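Local structure of methylaspartate ammonia-lyase (Citrobacter amalonaticus, 1KKO) at residues V345-C348 against N349-M353; D315-D318 against F319-G323; V374-A377 against A378-M381; A278-K281 against P282-I285. The protein catalyses the reversible anti elimination of ammonia from L-threo-3-methylaspartate to give mesaconate, a magnesium-dependent reaction carried out by a homodimer of the enolase superfamily. All coordinates share one frame; numbering follows the deposited sequence.

Overall arrangement
All four contacts are local and lie at ends of helices round the TIM barrel. Contacts 1 and 2 close helices 339-351 and 313-321, each with a glycine in a Schellman motif; contact 3 ends helix 365-378 at an arginine and a proline, and contact 4 starts helix 281-298. Contacts 2 and 3 are largely buried, contact 1 partly so, and contact 4 lies at the surface, where capping amides, carboxylates and a water do the work. Contact 1 stands between contacts 2 and 3 and touches both. Lys281 ties contact 4 to contact 2 through salt bridges, whereas contacts 3 and 4 are farthest apart, with centres about 27 Å from each other.

Contact 1 (V345-C348 against N349-M353); sequences VLYC and NKHGM
Tyr347 and His351 form an aromatic pair one turn apart at the C-terminal end of helix 339-351, on the outside of the barrel. Tyr347 CG stands opposite its backbone N (chi1 -168°) while His351 CG lies beside its own (chi1 -60°), which brings the rings together. They are inclined at 39° with centroids 4.0 Å apart: the imidazole brings CE1 over the rim of one phenol face, 3.3 Å from Tyr347 CZ, while Tyr347 OH lies over the rim of one imidazole face. Lys350 CG covers the other face of the imidazole. What fixes the rotation of the histidine is a bond to the backbone, His351 ND1 giving its hydrogen to Tyr347 O at 2.7 Å. His351 N also donates to that oxygen, at 3.2 Å and from the opposite face of the carbonyl plane.

This helix links strands 327-330 and 354-357 in a beta-alpha-beta unit, and a Schellman motif ends it. Gly352 turns out of the helix with positive phi, and Met353 N then reaches back to Cys348 O at 3.0 Å. Inward of that bond, Cys348 SG packs against CG of Met353, a selenomethionine, at 3.8 Å, beside Val328 of strand 327-330. At the flanks, Tyr347 OH is hydrogen-bonded to Asp321 OD1 of helix 313-321, and Asn349 ND2 lies 3.8 Å from Val345 CG1 while donating to the carbonyl of Arg379.

Contact 2 (D315-D318 against F319-G323); sequences DIVD and FTDAG
Ile316 O is gripped twice by Thr320: the backbone N donates to it at 2.9 Å and the hydroxyl OG1 at 2.8 Å, the two arriving from opposite faces of the carbonyl plane. The hydroxyl can do this because it lies beside its own backbone N, chi1 -64°, and folds back on the preceding turn. The site is the end of helix 313-321, the helix of a barrel beta-alpha-beta unit between strands 303-306 and 327-330; Gly323 leaves it with positive phi in a Schellman motif.

On another side of the helix, Phe319 turns the edge of its ring to a carbonyl, with CD1 3.2 Å from Asp315 O and that oxygen in the ring plane. The ring also packs against Ile285 and Leu288 of helix 281-298 and Val328 of strand 327-330. The Val317 and Asp321 side chains lie side by side, with Val317 CG1 3.5 Å from Asp321 OD2; Tyr347 takes OD1.

Asp318 and Asp321 are probably both charged; Lys281 NZ makes salt bridges to Asp318 OD2 and Asp315 OD1, which would offset part of that charge. A water donates 2.8 Å to Asp318 OD1 and 2.7 Å to Asp321 OD2.

Contact 3 (V374-A377 against A378-M381); sequences VALA and ARPM
Arg379 N donates to Ala375 O at 2.9 Å where helix 365-378 ends and the chain leads on to strand 382-384, the eighth strand of the TIM barrel. It is one of two backbone bonds here: Ala378 N donates to Val374 O, also at 2.9 Å, before the positive phi of Arg379 breaks the helix. Pro380, which has no N-H to offer, puts its CD 3.2 Å from the same Ala375 O.

Apolar packing follows from that turn: Pro380 CG rests on Ala375 CB at 3.8 Å, and Val345 of helix 339-351 touches both Pro380 and Ala378. Ala377 faces the other way, onto Val154 and Cys155 of helix 150-157, and Cys155 is disulfide-bonded to Cys162.

The polar side-chain contact belongs to the arginine. Its chain bends at chi2 (-48°) and again in the same sense at the next bond, bringing the guanidinium back over the helix end, where NH1 also donates to Glu165 O. Arg379 CD passes 3.3 Å from Leu376 O, and Arg379 NH1 donates to that carbonyl at 3.1 Å, straight at the N-H (166°) but meeting the C=O from well off its axis (116°), with the oxygen lying in the guanidinium plane.

Contact 4 (A278-K281 against P282-I285); sequences AGNK and PDQI
Asn280 holds its CG between its own N and carbonyl carbon, chi1 62°, which swings the amide over the start of the helix toward Asp283; a bend at chi2, 66°, carries the Gln284 amide back to Ala278. Both amides are put to use. Asn280 OD1 accepts from Asp283 N at 2.9 Å, while Asn280 ND2 donates to Asp283 OD2 at 3.0 Å, meeting the carboxylate from above its plane. The one Asn280 amide thus holds both the backbone N-H and the carboxylate of Asp283.

Gln284 OE1 takes the hydrogen of Ala278 N at 2.7 Å, almost perfectly straight at 178°, and its NE2 donates to Val276 O, which holds the amide at both ends. Ala278 CB sits 3.6 Å from Asp283 CB, and a water joins Ala278 O (2.7 Å) and Asp283 OD2 (2.8 Å), donating to both. Asp283 OD1 makes a salt bridge to Arg286 NH1. The Lys281 chain runs out extended, carrying NZ to Asp315 and Asp318 of helix 313-321. With Asn280 at the N-cap and Pro282 in the first turn, helix 281-298 opens after the barrel strand 270-273, whose Glu273 binds magnesium.

Contact 1 (V345-C348 against N349-M353)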
# COMPACT_ATOMS: atom_id res chain seq x y z
N VAL A 345 24.73 5.34 -4.05
CA VAL A 345 24.78 3.98 -4.55
C VAL A 345 26.02 3.80 -5.44
O VAL A 345 26.74 2.81 -5.33
CB VAL A 345 23.50 3.63 -5.33
CG1 VAL A 345 23.67 2.32 -6.04
CG2 VAL A 345 22.29 3.58 -4.40
N LEU A 346 26.25 4.75 -6.34
CA LEU A 346 27.42 4.68 -7.22
C LEU A 346 28.72 4.71 -6.42
O LEU A 346 29.67 4.01 -6.77
CB LEU A 346 27.40 5.82 -8.24
CG LEU A 346 26.23 5.85 -9.22
CD1 LEU A 346 26.41 6.89 -10.29
CD2 LEU A 346 25.95 4.51 -9.86
N TYR A 347 28.77 5.49 -5.35
CA TYR A 347 29.98 5.57 -4.53
C TYR A 347 30.23 4.23 -3.88
O TYR A 347 31.37 3.72 -3.87
CB TYR A 347 29.87 6.68 -3.47
CG TYR A 347 31.19 6.98 -2.82
CD1 TYR A 347 32.03 7.94 -3.34
CD2 TYR A 347 31.60 6.29 -1.70
CE1 TYR A 347 33.25 8.21 -2.76
CE2 TYR A 347 32.82 6.53 -1.13
CZ TYR A 347 33.64 7.50 -1.66
OH TYR A 347 34.87 7.75 -1.07
N CYS A 348 29.19 3.63 -3.32
CA CYS A 348 29.31 2.31 -2.71
C CYS A 348 29.80 1.31 -3.73
O CYS A 348 30.76 0.56 -3.48
CB CYS A 348 27.97 1.84 -2.15
SG CYS A 348 27.43 2.72 -0.66
N ASN A 349 29.14 1.27 -4.88
CA ASN A 349 29.48 0.29 -5.91
C ASN A 349 30.94 0.42 -6.37
O ASN A 349 31.61 -0.57 -6.57
CB ASN A 349 28.54 0.40 -7.12
CG ASN A 349 27.12 -0.07 -6.80
OD1 ASN A 349 26.87 -0.59 -5.73
ND2 ASN A 349 26.21 0.10 -7.75
N LYS A 350 31.41 1.65 -6.52
CA LYS A 350 32.77 1.90 -6.98
C LYS A 350 33.77 1.38 -5.98
O LYS A 350 34.83 0.89 -6.37
CB LYS A 350 33.00 3.40 -7.18
CG LYS A 350 34.42 3.74 -7.64
CD LYS A 350 34.53 5.22 -7.98
CE LYS A 350 35.96 5.62 -8.28
NZ LYS A 350 36.16 7.10 -8.26
N HIS A 351 33.44 1.48 -4.70
CA HIS A 351 34.38 1.14 -3.66
C HIS A 351 34.17 -0.27 -3.02
O HIS A 351 34.88 -0.66 -2.10
CB HIS A 351 34.40 2.29 -2.66
CG HIS A 351 34.83 3.60 -3.29
ND1 HIS A 351 33.94 4.58 -3.68
CD2 HIS A 351 36.05 4.05 -3.65
CE1 HIS A 351 34.60 5.59 -4.20
NE2 HIS A 351 35.89 5.29 -4.20
N GLY A 352 33.25 -1.06 -3.58
CA GLY A 352 33.03 -2.43 -3.11
C GLY A 352 32.10 -2.61 -1.93
O GLY A 352 31.98 -3.72 -1.42
N MSE A 353 31.46 -1.52 -1.49
CA MSE A 353 30.47 -1.55 -0.42
C MSE A 353 29.13 -1.95 -1.02
O MSE A 353 28.75 -1.44 -2.07
CB MSE A 353 30.34 -0.16 0.21
CG MSE A 353 29.20 -0.02 1.21
SE MSE A 353 29.45 -1.10 2.81
CE MSE A 353 30.64 0.07 3.73

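Contact 2 (D315-D318 against F319-G323)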
# COMPACT_ATOMS: atom_id res chain seq x y z
N ASP A 315 27.72 10.86 5.12
CA ASP A 315 27.80 9.79 6.09
C ASP A 315 28.12 8.47 5.39
O ASP A 315 28.94 7.68 5.84
CB ASP A 315 26.49 9.61 6.84
CG ASP A 315 26.14 10.75 7.75
OD1 ASP A 315 27.02 11.57 8.10
OD2 ASP A 315 24.97 10.86 8.18
N ILE A 316 27.41 8.21 4.30
CA ILE A 316 27.58 6.97 3.56
C ILE A 316 29.02 6.86 3.03
O ILE A 316 29.65 5.80 3.12
CB ILE A 316 26.54 6.88 2.44
CG1 ILE A 316 25.14 6.70 3.06
CG2 ILE A 316 26.88 5.74 1.49
CD1 ILE A 316 24.02 7.18 2.19
N VAL A 317 29.54 7.95 2.50
CA VAL A 317 30.92 8.01 2.05
C VAL A 317 31.86 7.66 3.21
O VAL A 317 32.79 6.87 3.04
CB VAL A 317 31.23 9.40 1.48
CG1 VAL A 317 32.73 9.62 1.32
CG2 VAL A 317 30.53 9.58 0.16
N ASP A 318 31.60 8.22 4.39
CA ASP A 318 32.46 7.99 5.55
C ASP A 318 32.43 6.54 6.02
O ASP A 318 33.48 5.95 6.34
CB ASP A 318 32.07 8.93 6.69
CG ASP A 318 32.35 10.39 6.38
OD1 ASP A 318 33.16 10.70 5.48
OD2 ASP A 318 31.81 11.31 7.03
N PHE A 319 31.25 5.94 6.08
CA PHE A 319 31.16 4.53 6.46
C PHE A 319 31.86 3.64 5.43
O PHE A 319 32.48 2.64 5.79
CB PHE A 319 29.70 4.09 6.65
CG PHE A 319 29.11 4.41 8.00
CD1 PHE A 319 28.72 5.70 8.33
CD2 PHE A 319 28.93 3.41 8.93
CE1 PHE A 319 28.18 5.98 9.56
CE2 PHE A 319 28.37 3.69 10.16
CZ PHE A 319 27.99 4.97 10.47
N THR A 320 31.71 3.98 4.16
CA THR A 320 32.35 3.25 3.07
C THR A 320 33.87 3.35 3.12
O THR A 320 34.57 2.35 3.07
CB THR A 320 31.82 3.78 1.75
OG1 THR A 320 30.41 3.50 1.66
CG2 THR A 320 32.46 3.07 0.56
N ASP A 321 34.38 4.57 3.25
CA ASP A 321 35.83 4.79 3.22
C ASP A 321 36.52 4.07 4.36
O ASP A 321 37.68 3.71 4.24
CB ASP A 321 36.14 6.27 3.33
CG ASP A 321 35.80 7.05 2.09
OD1 ASP A 321 35.50 6.44 1.05
OD2 ASP A 321 35.84 8.30 2.09
N ALA A 322 35.82 3.91 5.47
CA ALA A 322 36.39 3.25 6.64
C ALA A 322 36.39 1.72 6.53
O ALA A 322 36.94 1.04 7.38
CB ALA A 322 35.60 3.66 7.87
N GLY A 323 35.75 1.16 5.50
CA GLY A 323 35.64 -0.28 5.38
C GLY A 323 34.93 -0.85 6.60
O GLY A 323 35.26 -1.91 7.10
O HOH W 1 35.58 9.74 4.38

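Contact 3 (V374-A377 against A378-M381)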
# COMPACT_ATOMS: atom_id res chain seq x y z
N VAL A 374 15.15 5.12 -9.44
CA VAL A 374 16.49 5.40 -8.99
C VAL A 374 17.30 4.12 -8.91
O VAL A 374 18.43 4.08 -9.38
CB VAL A 374 16.44 6.11 -7.65
CG1 VAL A 374 17.81 6.16 -6.99
CG2 VAL A 374 15.85 7.52 -7.83
N ALA A 375 16.71 3.05 -8.38
CA ALA A 375 17.41 1.79 -8.21
C ALA A 375 17.71 1.12 -9.53
O ALA A 375 18.80 0.57 -9.74
CB ALA A 375 16.61 0.86 -7.31
N LEU A 376 16.76 1.12 -10.44
CA LEU A 376 16.97 0.46 -11.72
C LEU A 376 18.12 1.09 -12.47
O LEU A 376 18.81 0.41 -13.23
CB LEU A 376 15.70 0.51 -12.56
CG LEU A 376 14.62 -0.50 -12.16
CD1 LEU A 376 13.36 -0.25 -12.95
CD2 LEU A 376 15.12 -1.93 -12.36
N ALA A 377 18.32 2.39 -12.27
CA ALA A 377 19.42 3.10 -12.90
C ALA A 377 20.75 2.89 -12.17
O ALA A 377 21.76 2.57 -12.79
CB ALA A 377 19.12 4.57 -12.98
N ALA A 378 20.75 3.06 -10.86
CA ALA A 378 21.99 3.08 -10.08
C ALA A 378 22.53 1.72 -9.69
O ALA A 378 23.72 1.59 -9.41
CB ALA A 378 21.80 3.96 -8.85
N ARG A 379 21.66 0.72 -9.59
CA ARG A 379 22.04 -0.66 -9.34
C ARG A 379 22.51 -0.98 -7.93
O ARG A 379 23.60 -1.52 -7.74
CB ARG A 379 23.11 -1.11 -10.34
CG ARG A 379 22.76 -0.83 -11.79
CD ARG A 379 21.39 -1.26 -12.16
NE ARG A 379 21.18 -2.67 -11.85
CZ ARG A 379 20.04 -3.30 -12.06
NH1 ARG A 379 19.01 -2.62 -12.56
NH2 ARG A 379 19.92 -4.58 -11.77
N PRO A 380 21.70 -0.69 -6.93
CA PRO A 380 22.05 -1.13 -5.59
C PRO A 380 21.91 -2.65 -5.52
O PRO A 380 21.28 -3.27 -6.37
CB PRO A 380 20.98 -0.45 -4.72
CG PRO A 380 19.79 -0.37 -5.64
CD PRO A 380 20.40 0.01 -6.97
N MSE A 381 22.50 -3.25 -4.49
CA MSE A 381 22.41 -4.68 -4.26
C MSE A 381 21.07 -5.14 -3.69
O MSE A 381 20.72 -6.30 -3.83
CB MSE A 381 23.51 -5.05 -3.26
CG MSE A 381 24.60 -5.84 -3.89
SE MSE A 381 24.06 -7.68 -3.87
CE MSE A 381 24.72 -8.21 -2.18

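Contact 4 (A278-K281 against P282-I285)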
# COMPACT_ATOMS: atom_id res chain seq x y z
N ALA A 278 26.47 2.84 18.84
CA ALA A 278 27.46 3.55 19.64
C ALA A 278 27.05 4.98 20.00
O ALA A 278 27.78 5.65 20.73
CB ALA A 278 28.79 3.56 18.92
N GLY A 279 25.92 5.45 19.48
CA GLY A 279 25.39 6.75 19.88
C GLY A 279 25.89 7.98 19.16
O GLY A 279 25.44 9.09 19.43
N ASN A 280 26.84 7.79 18.26
CA ASN A 280 27.33 8.89 17.45
C ASN A 280 28.05 8.28 16.27
O ASN A 280 28.44 7.12 16.30
CB ASN A 280 28.26 9.83 18.24
CG ASN A 280 29.50 9.13 18.74
OD1 ASN A 280 30.40 8.84 17.97
ND2 ASN A 280 29.54 8.87 20.04
N LYS A 281 28.22 9.08 15.24
CA LYS A 281 28.78 8.61 14.00
C LYS A 281 30.24 8.11 14.09
O LYS A 281 30.52 6.98 13.69
CB LYS A 281 28.61 9.70 12.96
CG LYS A 281 29.17 9.39 11.64
CD LYS A 281 29.04 10.62 10.78
CE LYS A 281 29.85 10.48 9.55
NZ LYS A 281 29.79 11.72 8.73
N PRO A 282 31.18 8.89 14.61
CA PRO A 282 32.56 8.38 14.67
C PRO A 282 32.71 7.08 15.45
O PRO A 282 33.42 6.17 15.00
CB PRO A 282 33.34 9.53 15.32
CG PRO A 282 32.51 10.72 15.16
CD PRO A 282 31.07 10.26 15.13
N ASP A 283 32.06 6.96 16.60
CA ASP A 283 32.14 5.74 17.38
C ASP A 283 31.43 4.58 16.69
O ASP A 283 31.83 3.43 16.82
CB ASP A 283 31.56 5.92 18.79
CG ASP A 283 32.42 6.82 19.67
OD1 ASP A 283 33.61 7.05 19.35
OD2 ASP A 283 31.96 7.32 20.71
N GLN A 284 30.34 4.87 15.96
CA GLN A 284 29.61 3.83 15.25
C GLN A 284 30.48 3.22 14.15
O GLN A 284 30.55 2.01 13.99
CB GLN A 284 28.31 4.40 14.68
CG GLN A 284 27.41 3.36 14.03
CD GLN A 284 26.85 2.35 15.00
OE1 GLN A 284 26.91 2.54 16.22
NE2 GLN A 284 26.26 1.28 14.47
N ILE A 285 31.17 4.09 13.41
CA ILE A 285 32.06 3.63 12.35
C ILE A 285 33.16 2.74 12.95
O ILE A 285 33.42 1.63 12.45
CB ILE A 285 32.67 4.83 11.60
CG1 ILE A 285 31.57 5.52 10.78
CG2 ILE A 285 33.83 4.39 10.71
CD1 ILE A 285 32.03 6.77 10.09
O HOH W 2 30.17 5.56 22.04